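Local structure of cell cycle serine/threonine-protein kinase CDC5/MSD2 (Saccharomyces cerevisiae, 6MF4) at residues Arg201-Glu213 and Leu273-Thr285. The protein phosphorylates serine and threonine residues of cell-cycle proteins to promote mitotic exit, and is represented here by its C-terminal polo-box region. Residues are numbered along the deposited sequence; the frame is centred on the assembly and turned at random.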
loop_
_atom_site.group_PDB
_atom_site.type_symbol
_atom_site.label_atom_id
_atom_site.label_comp_id
_atom_site.label_asym_id
_atom_site.label_seq_id
_atom_site.Cartn_x
_atom_site.Cartn_y
_atom_site.Cartn_z
ATOM N N ARG A 201 3.624 -3.538 -3.681
ATOM C CA ARG A 201 4.529 -4.675 -3.558
ATOM C C ARG A 201 3.776 -5.982 -3.354
ATOM O O ARG A 201 4.140 -7.015 -3.915
ATOM C CB ARG A 201 5.488 -4.480 -2.393
ATOM C CG ARG A 201 6.503 -3.378 -2.571
ATOM C CD ARG A 201 7.180 -3.119 -1.233
ATOM N NE ARG A 201 8.494 -2.527 -1.391
ATOM C CZ ARG A 201 9.258 -2.122 -0.384
ATOM N NH1 ARG A 201 8.837 -2.231 0.870
ATOM N NH2 ARG A 201 10.444 -1.593 -0.639
ATOM N N ARG A 202 2.743 -5.939 -2.521
ATOM C CA ARG A 202 1.982 -7.139 -2.204
ATOM C C ARG A 202 0.564 -6.767 -1.812
ATOM O O ARG A 202 0.342 -5.764 -1.133
ATOM C CB ARG A 202 2.660 -7.928 -1.077
ATOM C CG ARG A 202 1.950 -9.232 -0.707
ATOM C CD ARG A 202 2.835 -10.150 0.126
ATOM N NE ARG A 202 3.204 -9.562 1.410
ATOM C CZ ARG A 202 4.134 -10.054 2.222
ATOM N NH1 ARG A 202 4.811 -11.144 1.881
ATOM N NH2 ARG A 202 4.404 -9.442 3.368
ATOM N N TYR A 203 -0.391 -7.563 -2.279
ATOM C CA TYR A 203 -1.764 -7.462 -1.808
ATOM C C TYR A 203 -2.193 -8.810 -1.257
ATOM O O TYR A 203 -1.692 -9.849 -1.685
ATOM C CB TYR A 203 -2.709 -7.021 -2.921
ATOM C CG TYR A 203 -2.908 -8.064 -3.994
ATOM C CD1 TYR A 203 -3.879 -9.051 -3.862
ATOM C CD2 TYR A 203 -2.125 -8.065 -5.137
ATOM C CE1 TYR A 203 -4.060 -10.007 -4.836
ATOM C CE2 TYR A 203 -2.303 -9.016 -6.122
ATOM C CZ TYR A 203 -3.272 -9.985 -5.965
ATOM O OH TYR A 203 -3.451 -10.939 -6.941
ATOM N N THR A 204 -3.109 -8.782 -0.299
ATOM C CA THR A 204 -3.688 -10.002 0.240
ATOM C C THR A 204 -5.169 -9.794 0.462
ATOM O O THR A 204 -5.581 -8.822 1.096
ATOM C CB THR A 204 -3.036 -10.422 1.563
ATOM O OG1 THR A 204 -1.613 -10.459 1.408
ATOM C CG2 THR A 204 -3.546 -11.802 1.994
ATOM N N ARG A 205 -5.961 -10.716 -0.071
ATOM C CA ARG A 205 -7.401 -10.690 0.105
ATOM C C ARG A 205 -7.849 -11.614 1.220
ATOM O O ARG A 205 -7.572 -12.812 1.193
ATOM C CB ARG A 205 -8.095 -11.089 -1.188
ATOM C CG ARG A 205 -8.109 -9.989 -2.215
ATOM C CD ARG A 205 -9.497 -9.796 -2.797
ATOM N NE ARG A 205 -9.571 -10.361 -4.132
ATOM C CZ ARG A 205 -10.692 -10.520 -4.822
ATOM N NH1 ARG A 205 -11.864 -10.169 -4.299
ATOM N NH2 ARG A 205 -10.633 -11.038 -6.037
ATOM N N TYR A 206 -8.532 -11.034 2.199
ATOM C CA TYR A 206 -9.187 -11.784 3.262
ATOM C C TYR A 206 -10.680 -11.517 3.166
ATOM O O TYR A 206 -11.100 -10.554 2.524
ATOM C CB TYR A 206 -8.675 -11.369 4.646
ATOM C CG TYR A 206 -7.180 -11.478 4.864
ATOM C CD1 TYR A 206 -6.589 -12.700 5.156
ATOM C CD2 TYR A 206 -6.366 -10.350 4.817
ATOM C CE1 TYR A 206 -5.231 -12.801 5.375
ATOM C CE2 TYR A 206 -5.008 -10.443 5.034
ATOM C CZ TYR A 206 -4.444 -11.671 5.311
ATOM O OH TYR A 206 -3.088 -11.769 5.534
ATOM N N LYS A 207 -11.484 -12.349 3.816
ATOM C CA LYS A 207 -12.918 -12.109 3.860
ATOM C C LYS A 207 -13.238 -10.735 4.473
ATOM O O LYS A 207 -13.997 -9.964 3.884
ATOM C CB LYS A 207 -13.624 -13.229 4.634
ATOM N N PRO A 208 -12.660 -10.413 5.647
ATOM C CA PRO A 208 -13.001 -9.121 6.260
ATOM C C PRO A 208 -12.359 -7.898 5.596
ATOM O O PRO A 208 -12.913 -6.802 5.705
ATOM C CB PRO A 208 -12.488 -9.272 7.697
ATOM C CG PRO A 208 -11.421 -10.291 7.617
ATOM C CD PRO A 208 -11.857 -11.250 6.554
ATOM N N PHE A 209 -11.220 -8.066 4.931
ATOM C CA PHE A 209 -10.556 -6.924 4.309
ATOM C C PHE A 209 -9.537 -7.341 3.257
ATOM O O PHE A 209 -9.095 -8.493 3.214
ATOM C CB PHE A 209 -9.863 -6.057 5.376
ATOM C CG PHE A 209 -8.766 -6.765 6.125
ATOM C CD1 PHE A 209 -9.050 -7.510 7.259
ATOM C CD2 PHE A 209 -7.449 -6.677 5.703
ATOM C CE1 PHE A 209 -8.046 -8.161 7.948
ATOM C CE2 PHE A 209 -6.436 -7.323 6.391
ATOM C CZ PHE A 209 -6.735 -8.067 7.515
ATOM N N VAL A 210 -9.191 -6.394 2.393
ATOM C CA VAL A 210 -8.048 -6.554 1.509
ATOM C C VAL A 210 -6.932 -5.639 2.013
ATOM O O VAL A 210 -7.173 -4.507 2.437
ATOM C CB VAL A 210 -8.400 -6.248 0.032
ATOM C CG1 VAL A 210 -9.000 -4.865 -0.114
ATOM C CG2 VAL A 210 -7.176 -6.402 -0.850
ATOM N N MET A 211 -5.710 -6.160 1.961
ATOM C CA MET A 211 -4.540 -5.511 2.530
ATOM C C MET A 211 -3.538 -5.181 1.431
ATOM O O MET A 211 -3.143 -6.061 0.671
ATOM C CB MET A 211 -3.913 -6.429 3.582
ATOM C CG MET A 211 -2.589 -5.977 4.173
ATOM S SD MET A 211 -2.041 -7.165 5.427
ATOM C CE MET A 211 -0.518 -6.410 5.971
ATOM N N PHE A 212 -3.151 -3.911 1.353
ATOM C CA PHE A 212 -2.179 -3.443 0.369
ATOM C C PHE A 212 -0.895 -3.014 1.064
ATOM O O PHE A 212 -0.926 -2.255 2.035
ATOM C CB PHE A 212 -2.736 -2.273 -0.448
ATOM C CG PHE A 212 -4.009 -2.586 -1.183
ATOM C CD1 PHE A 212 -4.000 -3.414 -2.292
ATOM C CD2 PHE A 212 -5.214 -2.040 -0.773
ATOM C CE1 PHE A 212 -5.170 -3.698 -2.972
ATOM C CE2 PHE A 212 -6.386 -2.318 -1.455
ATOM C CZ PHE A 212 -6.362 -3.144 -2.557
ATOM N N GLU A 213 0.229 -3.502 0.555
ATOM C CA GLU A 213 1.547 -3.144 1.066
ATOM C C GLU A 213 2.277 -2.320 0.006
ATOM O O GLU A 213 2.719 -2.853 -1.009
ATOM C CB GLU A 213 2.332 -4.407 1.439
ATOM C CG GLU A 213 1.594 -5.273 2.450
ATOM C CD GLU A 213 2.285 -6.592 2.745
ATOM O OE1 GLU A 213 3.448 -6.582 3.203
ATOM O OE2 GLU A 213 1.650 -7.644 2.528
ATOM N N LEU A 273 -8.539 -2.175 14.070
ATOM C CA LEU A 273 -7.128 -2.162 14.449
ATOM C C LEU A 273 -6.665 -3.559 14.858
ATOM O O LEU A 273 -5.524 -3.942 14.609
ATOM C CB LEU A 273 -6.875 -1.167 15.581
ATOM C CG LEU A 273 -5.399 -0.921 15.913
ATOM C CD1 LEU A 273 -4.661 -0.288 14.730
ATOM C CD2 LEU A 273 -5.263 -0.048 17.155
ATOM N N THR A 274 -7.555 -4.322 15.481
ATOM C CA THR A 274 -7.254 -5.702 15.833
ATOM C C THR A 274 -7.023 -6.537 14.575
ATOM O O THR A 274 -6.079 -7.326 14.506
ATOM C CB THR A 274 -8.389 -6.321 16.671
ATOM O OG1 THR A 274 -8.453 -5.655 17.937
ATOM C CG2 THR A 274 -8.158 -7.812 16.901
ATOM N N LEU A 275 -7.887 -6.359 13.580
ATOM C CA LEU A 275 -7.748 -7.067 12.311
ATOM C C LEU A 275 -6.444 -6.676 11.622
ATOM O O LEU A 275 -5.740 -7.519 11.064
ATOM C CB LEU A 275 -8.942 -6.771 11.401
ATOM C CG LEU A 275 -10.249 -7.467 11.794
ATOM C CD1 LEU A 275 -11.425 -6.848 11.066
ATOM C CD2 LEU A 275 -10.175 -8.958 11.508
ATOM N N ILE A 276 -6.122 -5.390 11.683
ATOM C CA ILE A 276 -4.893 -4.871 11.098
ATOM C C ILE A 276 -3.673 -5.540 11.722
ATOM O O ILE A 276 -2.769 -5.976 11.013
ATOM C CB ILE A 276 -4.818 -3.337 11.269
ATOM C CG1 ILE A 276 -5.777 -2.670 10.282
ATOM C CG2 ILE A 276 -3.391 -2.812 11.065
ATOM C CD1 ILE A 276 -5.924 -1.183 10.462
ATOM N N LYS A 277 -3.658 -5.631 13.049
ATOM C CA LYS A 277 -2.550 -6.259 13.756
ATOM C C LYS A 277 -2.418 -7.738 13.387
ATOM O O LYS A 277 -1.308 -8.254 13.252
ATOM C CB LYS A 277 -2.725 -6.113 15.270
ATOM C CG LYS A 277 -2.606 -4.679 15.777
ATOM C CD LYS A 277 -3.001 -4.562 17.245
ATOM C CE LYS A 277 -2.057 -5.333 18.146
ATOM N NZ LYS A 277 -2.475 -5.269 19.575
ATOM N N GLU A 278 -3.549 -8.419 13.225
ATOM C CA GLU A 278 -3.539 -9.827 12.832
ATOM C C GLU A 278 -2.982 -9.996 11.419
ATOM O O GLU A 278 -2.227 -10.929 11.148
ATOM C CB GLU A 278 -4.945 -10.427 12.914
ATOM C CG GLU A 278 -5.536 -10.446 14.321
ATOM N N GLY A 279 -3.359 -9.090 10.523
ATOM C CA GLY A 279 -2.854 -9.109 9.162
ATOM C C GLY A 279 -1.350 -8.914 9.117
ATOM O O GLY A 279 -0.632 -9.680 8.475
ATOM N N LEU A 280 -0.870 -7.886 9.812
ATOM C CA LEU A 280 0.560 -7.592 9.867
ATOM C C LEU A 280 1.358 -8.731 10.490
ATOM O O LEU A 280 2.448 -9.064 10.022
ATOM C CB LEU A 280 0.807 -6.310 10.657
ATOM C CG LEU A 280 0.248 -5.037 10.023
ATOM C CD1 LEU A 280 0.176 -3.931 11.055
ATOM C CD2 LEU A 280 1.107 -4.620 8.837
ATOM N N LYS A 281 0.820 -9.314 11.556
ATOM C CA LYS A 281 1.505 -10.392 12.259
ATOM C C LYS A 281 1.692 -11.578 11.328
ATOM O O LYS A 281 2.783 -12.131 11.223
ATOM C CB LYS A 281 0.726 -10.815 13.507
ATOM C CG LYS A 281 1.457 -11.828 14.381
ATOM N N GLN A 282 0.616 -11.951 10.644
ATOM C CA GLN A 282 0.644 -13.073 9.717
ATOM C C GLN A 282 1.667 -12.868 8.598
ATOM O O GLN A 282 2.484 -13.747 8.330
ATOM C CB GLN A 282 -0.747 -13.286 9.120
ATOM C CG GLN A 282 -0.903 -14.587 8.357
ATOM C CD GLN A 282 -2.298 -14.753 7.795
ATOM O OE1 GLN A 282 -2.517 -14.606 6.592
ATOM N NE2 GLN A 282 -3.252 -15.061 8.667
ATOM N N LYS A 283 1.624 -11.704 7.955
ATOM C CA LYS A 283 2.481 -11.430 6.803
ATOM C C LYS A 283 3.956 -11.335 7.189
ATOM O O LYS A 283 4.838 -11.518 6.348
ATOM C CB LYS A 283 2.049 -10.135 6.112
ATOM C CG LYS A 283 0.644 -10.167 5.514
ATOM C CD LYS A 283 0.634 -10.462 4.014
ATOM C CE LYS A 283 0.646 -11.948 3.720
ATOM N NZ LYS A 283 0.030 -12.256 2.396
ATOM N N SER A 284 4.223 -11.049 8.460
ATOM C CA SER A 284 5.594 -10.890 8.935
ATOM C C SER A 284 6.303 -12.233 9.082
ATOM O O SER A 284 7.520 -12.279 9.263
ATOM C CB SER A 284 5.618 -10.157 10.278
ATOM O OG SER A 284 5.133 -10.990 11.317
ATOM N N THR A 285 5.537 -13.319 9.008
ATOM C CA THR A 285 6.085 -14.659 9.191
ATOM C C THR A 285 6.459 -15.315 7.864
ATOM O O THR A 285 6.583 -16.540 7.788
ATOM C CB THR A 285 5.088 -15.574 9.927
ATOM O OG1 THR A 285 3.963 -15.848 9.081
ATOM C CG2 THR A 285 4.610 -14.922 11.216
#
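T204 OG1 accepts a hydrogen bond from K283 NZ at 2.6 Å, the two side chains meeting tip to tip; T50 OG1 adds a weak bond to the same oxygen. Bends at chi2 (-98°) and chi3 carry the lysine chain down onto the sheet, where K283 CE lies 4.2 Å above the centre of the R202 guanidinium. That like charges approach here, with R202 NE 4.3 Å from K283 NZ, is probably tolerated because R202 grips E213 side-on: NE reaches OE2 at 2.7 Å, close to the guanidinium plane, and NH2 takes the syn lone pair of OE1. Farther along the hairpin, Y206 OH donates to Q282 OE1 at 3.1 Å, from 61° out of the carbonyl plane, while Q282 NE2 hydrogen-bonds to L45 O. One turn before K283, G279 presents bare backbone to the F209 ring edge and to M211, whose extended chain carries CE to 3.7 Å from L280 CD2; F209 CE1 packs on L275 CB. The segment axes of strand 209-213 and helix 273-283 cross at -55°, so the C-terminal helix of polo box 2 lies slantwise over its antiparallel sheet, with strand 49-50 beside strand 200-205 and helix 56-82 touching R202, E213 and L280.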